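Local coordinates for protein putative phosphosugar isomerase (Silicibacter pomeroyi DSS-3, PDB 3FJ1) that probably binds phosphosugars or related carbohydrate derivatives through two SIS domains, although the reaction it carries out remains unknown, at residues M110-G115 and A133-H138; Q29-V34 and L167-E172; V80-D85 and S104-A109; Q21-H26 and G163-A168; S54-T59 and V219-A224. All coordinates share one frame; numbering follows the deposited sequence.

Contact 1 of 5, residues M110-G115 and A133-H138; sequences MTRNAG and AGVSAH
In the first SIS domain, T111 and R112 of helix 105-116 rest against V135 and S136, the short connection that leaves helix 131-134 and leads into the edge strand 138-141 of the parallel sheet. V135 does most of the touching. Its CB lies 4.1 Å from R112 CB, and its CG2 reaches past it to 4.0 Å from the backbone N of R112. The same CG2 is 4.1 Å from T111 CG2, where the two branched side chains pass at a slant. T111 carries that methyl opposite its own backbone N (chi1 -52°), a setting that sends CG2 out to the connection and leaves OG1 beside the helix, where it hydrogen-bonds to I107 O one turn earlier. Beyond V135, T111 CG2 comes 3.7 Å from S136 OG. R112 contributes only its root, since the long chain beyond CB heads away from the connection, and its backbone packs closely, with the CA atoms of R112 and V135 5.3 Å apart. T111 also packs on C121 of strand 120-125 and A97 of strand 93-99. No hydrogen bond spans the two segments. The contact is mostly apolar, with one methyl lying near the S136 hydroxyl, whose own hydrogen bond goes to L132 O; the two segments meet by van der Waals packing.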
# COMPACT_ATOMS: atom_id res chain seq x y z
N MSE A 110 6.14 -17.08 -2.86
CA MSE A 110 6.03 -16.50 -1.54
C MSE A 110 5.24 -17.45 -0.63
O MSE A 110 5.63 -17.69 0.53
CB MSE A 110 5.41 -15.12 -1.64
CG MSE A 110 5.38 -14.34 -0.36
SE MSE A 110 7.13 -13.75 0.35
CE MSE A 110 7.21 -15.27 1.50
N THR A 111 4.16 -18.00 -1.17
CA THR A 111 3.34 -18.94 -0.42
C THR A 111 4.11 -20.23 -0.10
O THR A 111 4.05 -20.72 1.02
CB THR A 111 2.01 -19.23 -1.11
OG1 THR A 111 1.35 -18.00 -1.42
CG2 THR A 111 1.12 -20.11 -0.21
N ARG A 112 4.90 -20.71 -1.06
CA ARG A 112 5.73 -21.89 -0.86
C ARG A 112 6.77 -21.65 0.24
O ARG A 112 6.95 -22.47 1.14
CB ARG A 112 6.43 -22.30 -2.17
CG ARG A 112 7.35 -23.51 -2.02
CD ARG A 112 7.94 -24.00 -3.36
NE ARG A 112 8.87 -23.02 -3.95
CZ ARG A 112 8.67 -22.34 -5.09
NH1 ARG A 112 7.57 -22.52 -5.83
NH2 ARG A 112 9.60 -21.46 -5.50
N ASN A 113 7.45 -20.51 0.16
CA ASN A 113 8.48 -20.13 1.13
C ASN A 113 7.90 -19.95 2.52
O ASN A 113 8.52 -20.31 3.54
CB ASN A 113 9.24 -18.86 0.70
CG ASN A 113 10.37 -19.16 -0.31
OD1 ASN A 113 10.39 -20.24 -0.95
ND2 ASN A 113 11.30 -18.21 -0.48
N ALA A 114 6.72 -19.34 2.57
CA ALA A 114 6.03 -19.14 3.86
C ALA A 114 5.86 -20.49 4.59
O ALA A 114 6.13 -20.57 5.79
CB ALA A 114 4.70 -18.46 3.64
N GLY A 115 5.38 -21.51 3.86
CA GLY A 115 5.22 -22.87 4.39
C GLY A 115 6.55 -23.47 4.83
O GLY A 115 6.67 -24.00 5.92
N ALA A 133 -2.68 -23.74 -5.13
CA ALA A 133 -3.32 -24.77 -4.34
C ALA A 133 -2.27 -25.81 -3.95
O ALA A 133 -2.22 -26.26 -2.79
CB ALA A 133 -4.48 -25.42 -5.10
N GLY A 134 -1.41 -26.16 -4.89
CA GLY A 134 -0.42 -27.19 -4.68
C GLY A 134 0.65 -26.91 -3.67
O GLY A 134 1.28 -27.85 -3.18
N VAL A 135 0.87 -25.64 -3.35
CA VAL A 135 1.86 -25.25 -2.32
C VAL A 135 1.21 -24.81 -1.00
O VAL A 135 1.91 -24.34 -0.08
CB VAL A 135 2.87 -24.19 -2.84
CG1 VAL A 135 3.63 -24.72 -4.10
CG2 VAL A 135 2.18 -22.84 -3.12
N SER A 136 -0.12 -24.95 -0.88
CA SER A 136 -0.82 -24.59 0.34
C SER A 136 -1.27 -25.80 1.16
O SER A 136 -1.48 -26.86 0.60
CB SER A 136 -2.01 -23.71 0.02
OG SER A 136 -1.59 -22.60 -0.78
N ALA A 137 -1.37 -25.63 2.48
CA ALA A 137 -1.86 -26.68 3.36
C ALA A 137 -3.35 -26.88 3.17
O ALA A 137 -3.85 -28.00 3.27
CB ALA A 137 -1.52 -26.36 4.85
N HIS A 138 -4.07 -25.79 2.89
CA HIS A 138 -5.49 -25.83 2.65
C HIS A 138 -5.86 -24.88 1.52
O HIS A 138 -5.25 -23.82 1.37
CB HIS A 138 -6.24 -25.39 3.90
CG HIS A 138 -5.96 -26.25 5.09
ND1 HIS A 138 -6.59 -27.45 5.30
CD2 HIS A 138 -5.10 -26.09 6.12
CE1 HIS A 138 -6.12 -28.01 6.40
NE2 HIS A 138 -5.21 -27.20 6.91

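Contact 2 of 5, residues Q29-V34 and L167-E172; sequences QDVARV and LADWAE
D169 of helix 153-171 points at helix 8-41 and carries the whole contact, meeting V31 and A32. The meetings across the gap are van der Waals ones, with one carboxylate oxygen set against carbon. OD2 of D169 sits 3.5 Å from V31 CG1 and equally 3.5 Å from A32 CA, with A32 CB a little farther off at 3.9 Å. The V31 and D169 side chains cross at about a right angle, and V31 offers the methyl that stands opposite its own backbone N (chi1 169°). The polar partner of D169 lies elsewhere: its other oxygen, OD1, forms a salt bridge with R177 of helix 174-181, which probably draws the charge toward that helix and lets OD2 settle against hydrocarbon. Backbone bonding within each helix shapes the two sides. Helix 8-41 is kinked where Q29 and D30 lack the usual bonds to the preceding turn, just before the touching residues. The other helix stops soon after D169. There E172, with positive phi (56°), is the C-prime residue of a Schellman motif, made by D173 N to A168 O and a weak E172 N to D169 O bond: the classic ending of an alpha-helix, here placed where helix 153-171 leans on the long N-terminal helix.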
# COMPACT_ATOMS: atom_id res chain seq x y z
N GLN A 29 -18.34 -26.23 4.29
CA GLN A 29 -17.62 -27.34 4.92
C GLN A 29 -16.10 -27.14 4.98
O GLN A 29 -15.47 -27.32 6.03
CB GLN A 29 -17.97 -28.66 4.19
CG GLN A 29 -17.38 -29.91 4.90
CD GLN A 29 -17.85 -31.23 4.30
OE1 GLN A 29 -17.51 -31.58 3.16
NE2 GLN A 29 -18.59 -32.00 5.09
N ASP A 30 -15.52 -26.79 3.85
CA ASP A 30 -14.10 -26.53 3.77
C ASP A 30 -13.70 -25.35 4.66
O ASP A 30 -12.67 -25.41 5.36
CB ASP A 30 -13.68 -26.30 2.33
CG ASP A 30 -13.64 -27.59 1.55
OD1 ASP A 30 -13.96 -28.65 2.14
OD2 ASP A 30 -13.28 -27.54 0.36
N VAL A 31 -14.53 -24.32 4.68
CA VAL A 31 -14.23 -23.19 5.54
C VAL A 31 -14.25 -23.62 7.01
O VAL A 31 -13.34 -23.26 7.76
CB VAL A 31 -15.18 -22.00 5.29
CG1 VAL A 31 -14.98 -20.97 6.39
CG2 VAL A 31 -14.91 -21.38 3.93
N ALA A 32 -15.23 -24.42 7.41
CA ALA A 32 -15.36 -24.81 8.81
C ALA A 32 -14.17 -25.66 9.24
O ALA A 32 -13.67 -25.54 10.37
CB ALA A 32 -16.65 -25.58 9.04
N ARG A 33 -13.74 -26.54 8.34
CA ARG A 33 -12.60 -27.42 8.60
C ARG A 33 -11.31 -26.62 8.79
O ARG A 33 -10.55 -26.88 9.73
CB ARG A 33 -12.45 -28.42 7.47
CG ARG A 33 -13.44 -29.54 7.52
CD ARG A 33 -13.32 -30.44 6.32
NE ARG A 33 -14.23 -31.57 6.45
CZ ARG A 33 -14.45 -32.49 5.52
NH1 ARG A 33 -13.82 -32.44 4.36
NH2 ARG A 33 -15.31 -33.48 5.75
N VAL A 34 -11.07 -25.62 7.93
CA VAL A 34 -9.87 -24.79 8.06
C VAL A 34 -9.95 -23.98 9.37
O VAL A 34 -8.97 -23.90 10.09
CB VAL A 34 -9.64 -23.84 6.87
CG1 VAL A 34 -8.42 -22.95 7.10
CG2 VAL A 34 -9.49 -24.67 5.55
N LEU A 167 -12.80 -16.17 8.96
CA LEU A 167 -12.61 -15.38 10.16
C LEU A 167 -13.79 -15.48 11.13
O LEU A 167 -13.60 -15.51 12.34
CB LEU A 167 -12.36 -13.92 9.79
CG LEU A 167 -11.05 -13.62 9.07
CD1 LEU A 167 -10.98 -12.15 8.63
CD2 LEU A 167 -9.89 -14.00 9.94
N ALA A 168 -15.00 -15.55 10.58
CA ALA A 168 -16.19 -15.63 11.39
C ALA A 168 -16.28 -17.00 12.08
O ALA A 168 -16.64 -17.07 13.26
CB ALA A 168 -17.41 -15.37 10.53
N ASP A 169 -15.92 -18.07 11.38
CA ASP A 169 -15.94 -19.42 11.99
C ASP A 169 -14.81 -19.51 13.04
O ASP A 169 -14.96 -20.08 14.11
CB ASP A 169 -15.75 -20.55 10.95
CG ASP A 169 -17.04 -20.92 10.20
OD1 ASP A 169 -18.17 -20.50 10.60
OD2 ASP A 169 -16.92 -21.66 9.16
N TRP A 170 -13.65 -18.94 12.71
CA TRP A 170 -12.50 -18.95 13.62
C TRP A 170 -12.81 -18.16 14.90
O TRP A 170 -12.52 -18.65 16.01
CB TRP A 170 -11.28 -18.44 12.84
CG TRP A 170 -9.99 -18.37 13.57
CD1 TRP A 170 -9.67 -18.91 14.77
CD2 TRP A 170 -8.80 -17.80 13.05
NE1 TRP A 170 -8.35 -18.63 15.07
CE2 TRP A 170 -7.80 -17.96 14.02
CE3 TRP A 170 -8.49 -17.13 11.86
CZ2 TRP A 170 -6.49 -17.48 13.83
CZ3 TRP A 170 -7.18 -16.66 11.68
CH2 TRP A 170 -6.23 -16.83 12.67
N ALA A 171 -13.42 -16.99 14.77
CA ALA A 171 -13.81 -16.17 15.91
C ALA A 171 -15.10 -16.68 16.57
O ALA A 171 -15.43 -16.27 17.70
CB ALA A 171 -13.99 -14.67 15.46
N GLU A 172 -15.80 -17.57 15.88
CA GLU A 172 -17.10 -18.07 16.33
C GLU A 172 -18.05 -16.90 16.57
O GLU A 172 -18.67 -16.76 17.63
CB GLU A 172 -16.93 -18.97 17.57
CG GLU A 172 -16.08 -20.21 17.25
CD GLU A 172 -15.84 -21.10 18.45
OE1 GLU A 172 -15.01 -20.73 19.33
OE2 GLU A 172 -16.44 -22.18 18.47

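Contact 3 of 5, residues V80-D85 and S104-A109; sequences VASVYD and SPDIVA
S82, at the end of the short helix 79-82, reaches over to D106 and A109 in the first turns of helix 105-116. Its CB comes first: it lies 4.2 Å from the methyl of A109 and 3.3 Å from D106 OD1. At the tip, OG stands 3.2 Å from that same D106 OD1, close enough for a weak hydrogen bond, though P78 O also lies within weak bonding range and the single proton cannot be assigned firmly to either. The torsion explains the reach: chi1 of 72° tucks OG between the backbone N and the carbonyl carbon of S82, the crowded position, leaving it facing the carboxylate. D106 spends its other oxygen, OD2, in a salt bridge with R213 of the second subunit, and S82 itself packs on that arginine, so the seam between the two helices is also part of the dimer interface. Y84 likewise bonds through its hydroxyl to D264 and T215 of the second subunit. Next to S82, A81 adds an apolar patch, its CB 3.6 Å from A109 O and 4.4 Å from A109 CB. Helix 105-116 is opened by S104, its N-cap, whose OG accepts a long, weak but nearly straight bond from I107 N (3.4 Å, 172°). The N-terminus of this helix probably follows the loop that, in SIS domains of the GlmS kind, cradles the sugar phosphate, which would place the contact beside that part of the fold.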
# COMPACT_ATOMS: atom_id res chain seq x y z
N VAL A 80 10.38 -10.89 -1.73
CA VAL A 80 11.12 -11.43 -0.58
C VAL A 80 11.46 -12.91 -0.79
O VAL A 80 12.54 -13.37 -0.41
CB VAL A 80 10.39 -11.15 0.74
CG1 VAL A 80 11.06 -11.86 1.89
CG2 VAL A 80 10.37 -9.63 1.02
N ALA A 81 10.53 -13.62 -1.43
CA ALA A 81 10.77 -15.02 -1.81
C ALA A 81 11.36 -15.14 -3.22
O ALA A 81 12.40 -15.80 -3.43
CB ALA A 81 9.49 -15.82 -1.73
N SER A 82 10.68 -14.53 -4.18
CA SER A 82 11.00 -14.77 -5.61
C SER A 82 12.29 -14.15 -6.11
O SER A 82 12.89 -14.64 -7.08
CB SER A 82 9.83 -14.32 -6.50
OG SER A 82 9.76 -12.90 -6.54
N VAL A 83 12.72 -13.05 -5.48
CA VAL A 83 13.98 -12.41 -5.83
C VAL A 83 15.06 -12.73 -4.80
O VAL A 83 16.15 -13.20 -5.16
CB VAL A 83 13.79 -10.87 -6.02
CG1 VAL A 83 15.13 -10.18 -6.23
CG2 VAL A 83 12.84 -10.61 -7.19
N TYR A 84 14.78 -12.51 -3.53
CA TYR A 84 15.81 -12.66 -2.48
C TYR A 84 15.88 -14.04 -1.82
O TYR A 84 16.89 -14.36 -1.18
CB TYR A 84 15.59 -11.63 -1.38
CG TYR A 84 15.57 -10.21 -1.88
CD1 TYR A 84 16.76 -9.52 -2.14
CD2 TYR A 84 14.38 -9.57 -2.13
CE1 TYR A 84 16.73 -8.21 -2.61
CE2 TYR A 84 14.33 -8.26 -2.58
CZ TYR A 84 15.51 -7.59 -2.83
OH TYR A 84 15.44 -6.30 -3.27
N ASP A 85 14.82 -14.82 -1.96
CA ASP A 85 14.67 -16.11 -1.27
C ASP A 85 15.12 -16.00 0.19
O ASP A 85 15.93 -16.80 0.65
CB ASP A 85 15.45 -17.21 -2.00
CG ASP A 85 15.10 -18.60 -1.52
OD1 ASP A 85 14.00 -18.82 -0.97
OD2 ASP A 85 15.96 -19.49 -1.73
N SER A 104 0.21 -17.13 -10.69
CA SER A 104 1.35 -16.21 -10.54
C SER A 104 2.58 -16.81 -9.86
O SER A 104 2.53 -17.11 -8.67
CB SER A 104 0.95 -14.96 -9.74
OG SER A 104 2.11 -14.15 -9.47
N PRO A 105 3.71 -16.94 -10.60
CA PRO A 105 4.90 -17.50 -10.00
C PRO A 105 5.34 -16.80 -8.71
O PRO A 105 5.81 -17.47 -7.80
CB PRO A 105 5.96 -17.35 -11.11
CG PRO A 105 5.16 -17.32 -12.37
CD PRO A 105 3.90 -16.63 -12.03
N ASP A 106 5.24 -15.48 -8.65
CA ASP A 106 5.60 -14.75 -7.43
C ASP A 106 4.72 -15.13 -6.24
O ASP A 106 5.22 -15.34 -5.14
CB ASP A 106 5.54 -13.24 -7.67
CG ASP A 106 6.72 -12.73 -8.48
OD1 ASP A 106 7.61 -13.53 -8.86
OD2 ASP A 106 6.73 -11.51 -8.74
N ILE A 107 3.41 -15.19 -6.45
CA ILE A 107 2.47 -15.55 -5.38
C ILE A 107 2.71 -17.00 -4.91
O ILE A 107 2.69 -17.29 -3.72
CB ILE A 107 1.01 -15.28 -5.81
CG1 ILE A 107 0.82 -13.79 -6.20
CG2 ILE A 107 -0.00 -15.72 -4.77
CD1 ILE A 107 1.23 -12.78 -5.15
N VAL A 108 2.97 -17.88 -5.86
CA VAL A 108 3.26 -19.28 -5.58
C VAL A 108 4.57 -19.39 -4.79
O VAL A 108 4.64 -20.13 -3.78
CB VAL A 108 3.31 -20.12 -6.90
CG1 VAL A 108 3.81 -21.53 -6.65
CG2 VAL A 108 1.91 -20.17 -7.55
N ALA A 109 5.60 -18.63 -5.19
CA ALA A 109 6.90 -18.67 -4.53
C ALA A 109 6.85 -18.18 -3.09
O ALA A 109 7.46 -18.77 -2.22
CB ALA A 109 7.95 -17.89 -5.30

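Contact 4 of 5, residues Q21-H26 and G163-A168; sequences QRLLDH and GLMLLA
M165, a selenomethionine in this crystal, extends from helix 153-171 and ends between L23 and L24 of helix 8-41. Its chain runs nearly straight through CG and then bends at the last torsion (chi3 67°), which swings the terminal methyl CE round against the backbone of the opposing helix. There CE lies 3.8 Å from L23 O and 4.1 Å from L24 CA. The selenium, one bond back, touches both leucines: SE is 3.8 Å from L23 CG and 4.0 Å from L24 CD2. The two leucines take it differently. L23 and M165 slide past one another in opposite directions, each heading for the other's helix. L24 crosses M165 on a slant, for its CB is turned to one side and only the end of the side chain, CD2, closes in. Long helices laid over one another in this way belong to the helical part of the SIS domain: helix 8-41 packs alongside helix 153-171, which in turn packs on helix 53-69, with L164 and L167 on A64. The backbones are well separated, with the CA atoms of L24 and M165 8.3 Å apart, and the long selenomethionine side chain bridges that distance. L23 also packs on T158, V161 and A162, one to two turns before M165 on helix 153-171. M165 meets V31 farther down helix 8-41 and L180 of helix 174-181.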
# COMPACT_ATOMS: atom_id res chain seq x y z
N GLN A 21 -24.08 -17.11 -2.88
CA GLN A 21 -24.93 -18.19 -2.39
C GLN A 21 -24.25 -19.55 -2.59
O GLN A 21 -24.26 -20.37 -1.67
CB GLN A 21 -26.31 -18.19 -3.05
CG GLN A 21 -27.31 -19.18 -2.44
CD GLN A 21 -27.56 -18.89 -0.98
OE1 GLN A 21 -27.08 -19.62 -0.10
NE2 GLN A 21 -28.22 -17.78 -0.71
N ARG A 22 -23.63 -19.76 -3.74
CA ARG A 22 -22.94 -21.03 -4.01
C ARG A 22 -21.77 -21.22 -3.06
O ARG A 22 -21.56 -22.30 -2.56
CB ARG A 22 -22.49 -21.16 -5.46
CG ARG A 22 -23.64 -21.33 -6.42
CD ARG A 22 -23.19 -21.62 -7.83
NE ARG A 22 -24.30 -21.37 -8.74
CZ ARG A 22 -24.60 -20.18 -9.27
NH1 ARG A 22 -23.87 -19.10 -8.97
NH2 ARG A 22 -25.63 -20.06 -10.09
N LEU A 23 -21.02 -20.14 -2.81
CA LEU A 23 -19.89 -20.18 -1.89
C LEU A 23 -20.38 -20.50 -0.47
O LEU A 23 -19.83 -21.34 0.20
CB LEU A 23 -19.13 -18.84 -1.94
CG LEU A 23 -18.02 -18.69 -0.90
CD1 LEU A 23 -16.98 -19.81 -1.00
CD2 LEU A 23 -17.45 -17.30 -1.07
N LEU A 24 -21.44 -19.83 -0.03
CA LEU A 24 -22.04 -20.10 1.29
C LEU A 24 -22.48 -21.56 1.41
O LEU A 24 -22.22 -22.21 2.43
CB LEU A 24 -23.19 -19.15 1.57
CG LEU A 24 -22.87 -17.67 1.84
CD1 LEU A 24 -24.09 -16.76 1.68
CD2 LEU A 24 -22.22 -17.49 3.24
N ASP A 25 -23.14 -22.08 0.37
CA ASP A 25 -23.61 -23.46 0.35
C ASP A 25 -22.46 -24.47 0.17
O ASP A 25 -22.24 -25.31 1.03
CB ASP A 25 -24.68 -23.64 -0.74
CG ASP A 25 -25.94 -22.84 -0.47
OD1 ASP A 25 -26.12 -22.36 0.68
OD2 ASP A 25 -26.74 -22.68 -1.41
N HIS A 26 -21.72 -24.38 -0.93
CA HIS A 26 -20.67 -25.35 -1.25
C HIS A 26 -19.34 -25.19 -0.54
O HIS A 26 -18.58 -26.15 -0.49
CB HIS A 26 -20.39 -25.35 -2.76
CG HIS A 26 -21.60 -25.70 -3.57
ND1 HIS A 26 -21.93 -27.00 -3.88
CD2 HIS A 26 -22.59 -24.92 -4.06
CE1 HIS A 26 -23.06 -27.01 -4.57
NE2 HIS A 26 -23.48 -25.76 -4.69
N GLY A 163 -12.84 -15.26 2.83
CA GLY A 163 -11.99 -14.84 3.96
C GLY A 163 -12.80 -14.45 5.18
O GLY A 163 -12.44 -14.80 6.31
N LEU A 164 -13.90 -13.74 4.98
CA LEU A 164 -14.77 -13.35 6.09
C LEU A 164 -15.44 -14.55 6.77
O LEU A 164 -15.58 -14.56 7.99
CB LEU A 164 -15.81 -12.29 5.67
CG LEU A 164 -15.25 -10.87 5.41
CD1 LEU A 164 -16.36 -10.03 4.76
CD2 LEU A 164 -14.61 -10.14 6.64
N MSE A 165 -15.87 -15.53 5.98
CA MSE A 165 -16.46 -16.80 6.49
C MSE A 165 -15.44 -17.51 7.38
O MSE A 165 -15.77 -17.97 8.47
CB MSE A 165 -16.85 -17.74 5.34
CG MSE A 165 -18.10 -17.31 4.56
SE MSE A 165 -18.28 -18.36 2.91
CE MSE A 165 -18.64 -20.17 3.59
N LEU A 166 -14.19 -17.52 6.94
CA LEU A 166 -13.13 -18.20 7.69
C LEU A 166 -12.93 -17.50 9.01
O LEU A 166 -12.92 -18.13 10.06
CB LEU A 166 -11.84 -18.23 6.87
CG LEU A 166 -10.60 -18.93 7.45
CD1 LEU A 166 -10.88 -20.43 7.71
CD2 LEU A 166 -9.39 -18.71 6.49
N LEU A 167 -12.80 -16.17 8.96
CA LEU A 167 -12.61 -15.38 10.16
C LEU A 167 -13.79 -15.48 11.13
O LEU A 167 -13.60 -15.51 12.34
CB LEU A 167 -12.36 -13.92 9.79
CG LEU A 167 -11.05 -13.62 9.07
CD1 LEU A 167 -10.98 -12.15 8.63
CD2 LEU A 167 -9.89 -14.00 9.94
N ALA A 168 -15.00 -15.55 10.58
CA ALA A 168 -16.19 -15.63 11.39
C ALA A 168 -16.28 -17.00 12.08
O ALA A 168 -16.64 -17.07 13.26
CB ALA A 168 -17.41 -15.37 10.53

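Contact 5 of 5, residues S54-T59 and V219-A224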
# COMPACT_ATOMS: atom_id res chain seq x y z
N SER A 54 -6.63 -8.75 -5.81
CA SER A 54 -6.50 -9.69 -4.69
C SER A 54 -5.83 -9.05 -3.49
O SER A 54 -6.14 -9.40 -2.36
CB SER A 54 -5.80 -10.99 -5.07
OG SER A 54 -6.58 -11.75 -5.97
N ASP A 55 -4.94 -8.10 -3.69
CA ASP A 55 -4.32 -7.42 -2.55
C ASP A 55 -5.28 -6.46 -1.82
O ASP A 55 -5.13 -6.22 -0.65
CB ASP A 55 -3.03 -6.73 -2.97
CG ASP A 55 -2.01 -6.67 -1.85
OD1 ASP A 55 -2.14 -7.37 -0.82
OD2 ASP A 55 -1.05 -5.90 -2.02
N HIS A 56 -6.28 -5.93 -2.54
CA HIS A 56 -7.33 -5.10 -1.92
C HIS A 56 -8.22 -6.00 -1.06
O HIS A 56 -8.67 -5.60 0.02
CB HIS A 56 -8.11 -4.31 -2.96
CG HIS A 56 -7.24 -3.42 -3.80
ND1 HIS A 56 -6.19 -2.70 -3.26
CD2 HIS A 56 -7.28 -3.09 -5.11
CE1 HIS A 56 -5.59 -2.01 -4.22
NE2 HIS A 56 -6.27 -2.19 -5.35
N VAL A 57 -8.42 -7.24 -1.51
CA VAL A 57 -9.09 -8.23 -0.70
C VAL A 57 -8.30 -8.44 0.59
O VAL A 57 -8.85 -8.49 1.68
CB VAL A 57 -9.29 -9.55 -1.43
CG1 VAL A 57 -9.91 -10.58 -0.43
CG2 VAL A 57 -10.16 -9.33 -2.69
N CYS A 58 -7.00 -8.58 0.45
CA CYS A 58 -6.12 -8.77 1.61
C CYS A 58 -6.17 -7.58 2.59
O CYS A 58 -6.21 -7.75 3.81
CB CYS A 58 -4.73 -9.09 1.17
SG CYS A 58 -4.55 -10.81 0.57
N THR A 59 -6.21 -6.36 2.06
CA THR A 59 -6.36 -5.20 2.93
C THR A 59 -7.66 -5.28 3.72
O THR A 59 -7.67 -5.07 4.94
CB THR A 59 -6.32 -3.91 2.11
OG1 THR A 59 -5.06 -3.83 1.43
CG2 THR A 59 -6.56 -2.66 3.01
N VAL A 219 -12.17 -1.26 -0.09
CA VAL A 219 -13.09 -1.15 -1.25
C VAL A 219 -12.90 0.21 -1.95
O VAL A 219 -13.11 0.30 -3.14
CB VAL A 219 -14.62 -1.43 -0.90
CG1 VAL A 219 -14.83 -2.88 -0.39
CG2 VAL A 219 -15.17 -0.38 0.04
N SER A 220 -12.49 1.27 -1.24
CA SER A 220 -12.15 2.53 -1.89
C SER A 220 -10.96 2.29 -2.87
O SER A 220 -10.95 2.78 -4.00
CB SER A 220 -11.79 3.59 -0.83
OG SER A 220 -11.50 4.84 -1.46
N ASN A 221 -9.99 1.50 -2.44
CA ASN A 221 -8.81 1.20 -3.27
C ASN A 221 -9.24 0.36 -4.49
O ASN A 221 -8.82 0.58 -5.62
CB ASN A 221 -7.77 0.39 -2.47
CG ASN A 221 -7.07 1.22 -1.40
OD1 ASN A 221 -7.23 2.44 -1.34
ND2 ASN A 221 -6.29 0.56 -0.56
N GLU A 222 -10.08 -0.63 -4.23
CA GLU A 222 -10.61 -1.52 -5.30
C GLU A 222 -11.41 -0.72 -6.32
O GLU A 222 -11.28 -0.94 -7.52
CB GLU A 222 -11.49 -2.62 -4.65
CG GLU A 222 -12.41 -3.48 -5.57
CD GLU A 222 -11.69 -4.37 -6.59
OE1 GLU A 222 -10.45 -4.43 -6.56
OE2 GLU A 222 -12.39 -5.00 -7.45
N ALA A 223 -12.22 0.21 -5.82
CA ALA A 223 -13.06 1.05 -6.67
C ALA A 223 -12.21 1.88 -7.65
O ALA A 223 -12.48 1.90 -8.87
CB ALA A 223 -13.94 1.94 -5.81
N ALA A 224 -11.16 2.53 -7.15
CA ALA A 224 -10.27 3.30 -8.02
C ALA A 224 -9.61 2.39 -9.07
O ALA A 224 -9.55 2.74 -10.24
CB ALA A 224 -9.24 4.10 -7.24
O HOH W 1 -5.28 -2.13 -0.75
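With chi1 at -58°, H56 sets its CG opposite its carbonyl carbon and directs the imidazole out of helix 53-69 onto N221 and E222 of helix 217-231. E222 helps by bending at chi2 (64°), which brings OE1 to the CD2 edge of the ring. N221 then lies over one face of the imidazole: its CB is 3.8 Å from the ring centroid in a CH-pi contact, displaced toward the ND1-CE1 side. The backbone N of E222 sits over the same face, also offset toward the rim. The carboxylate meets the ring otherwise, at the edge and in plane, with E222 OE1 3.7 Å from H56 CD2 and the two planes 65° apart. At another point of the edge, a water lies in the ring plane 2.7 Å from H56 ND1. That water is held by three groups, for it is also 2.8 Å from T59 OG1 and accepts from N221 ND2 at 2.9 Å. It thus ties the helices together where no direct hydrogen bond does, and with the covered face it should restrain rotation of the imidazole. Second-shell bonds fix the other partners: S237 holds N221 OD1, S53 binds E222 OE1, and E222 OE2 has a salt bridge from K226 and a hydrogen bond with Y317. The contact joins the two SIS domains: F156 of helix 153-171 packs on both H56 and E222, I313 of helix 308-326 lies against E222, and S237 brings in strand 235-239.

In the fold
Contact 5 lies about 5 Å from the centre of the chain and joins one SIS domain to the other; the remaining four belong to the N-terminal half. Contacts 2 and 4, with centres 8 Å apart, are successive places along one pairing, helix 8-41 on helix 153-171, and the CA spacing narrows from contact 4 to contact 2. Contacts 3 and 1 follow each other in sequence, with centres 11 Å apart, and share helix 105-116; N113 and D85 link them. Both lie between helix 8-41 and helix 153-171 in sequence, while contact 5 crosses contacts 2 and 4: their segments alternate along the chain. Contact 3 also meets the second subunit.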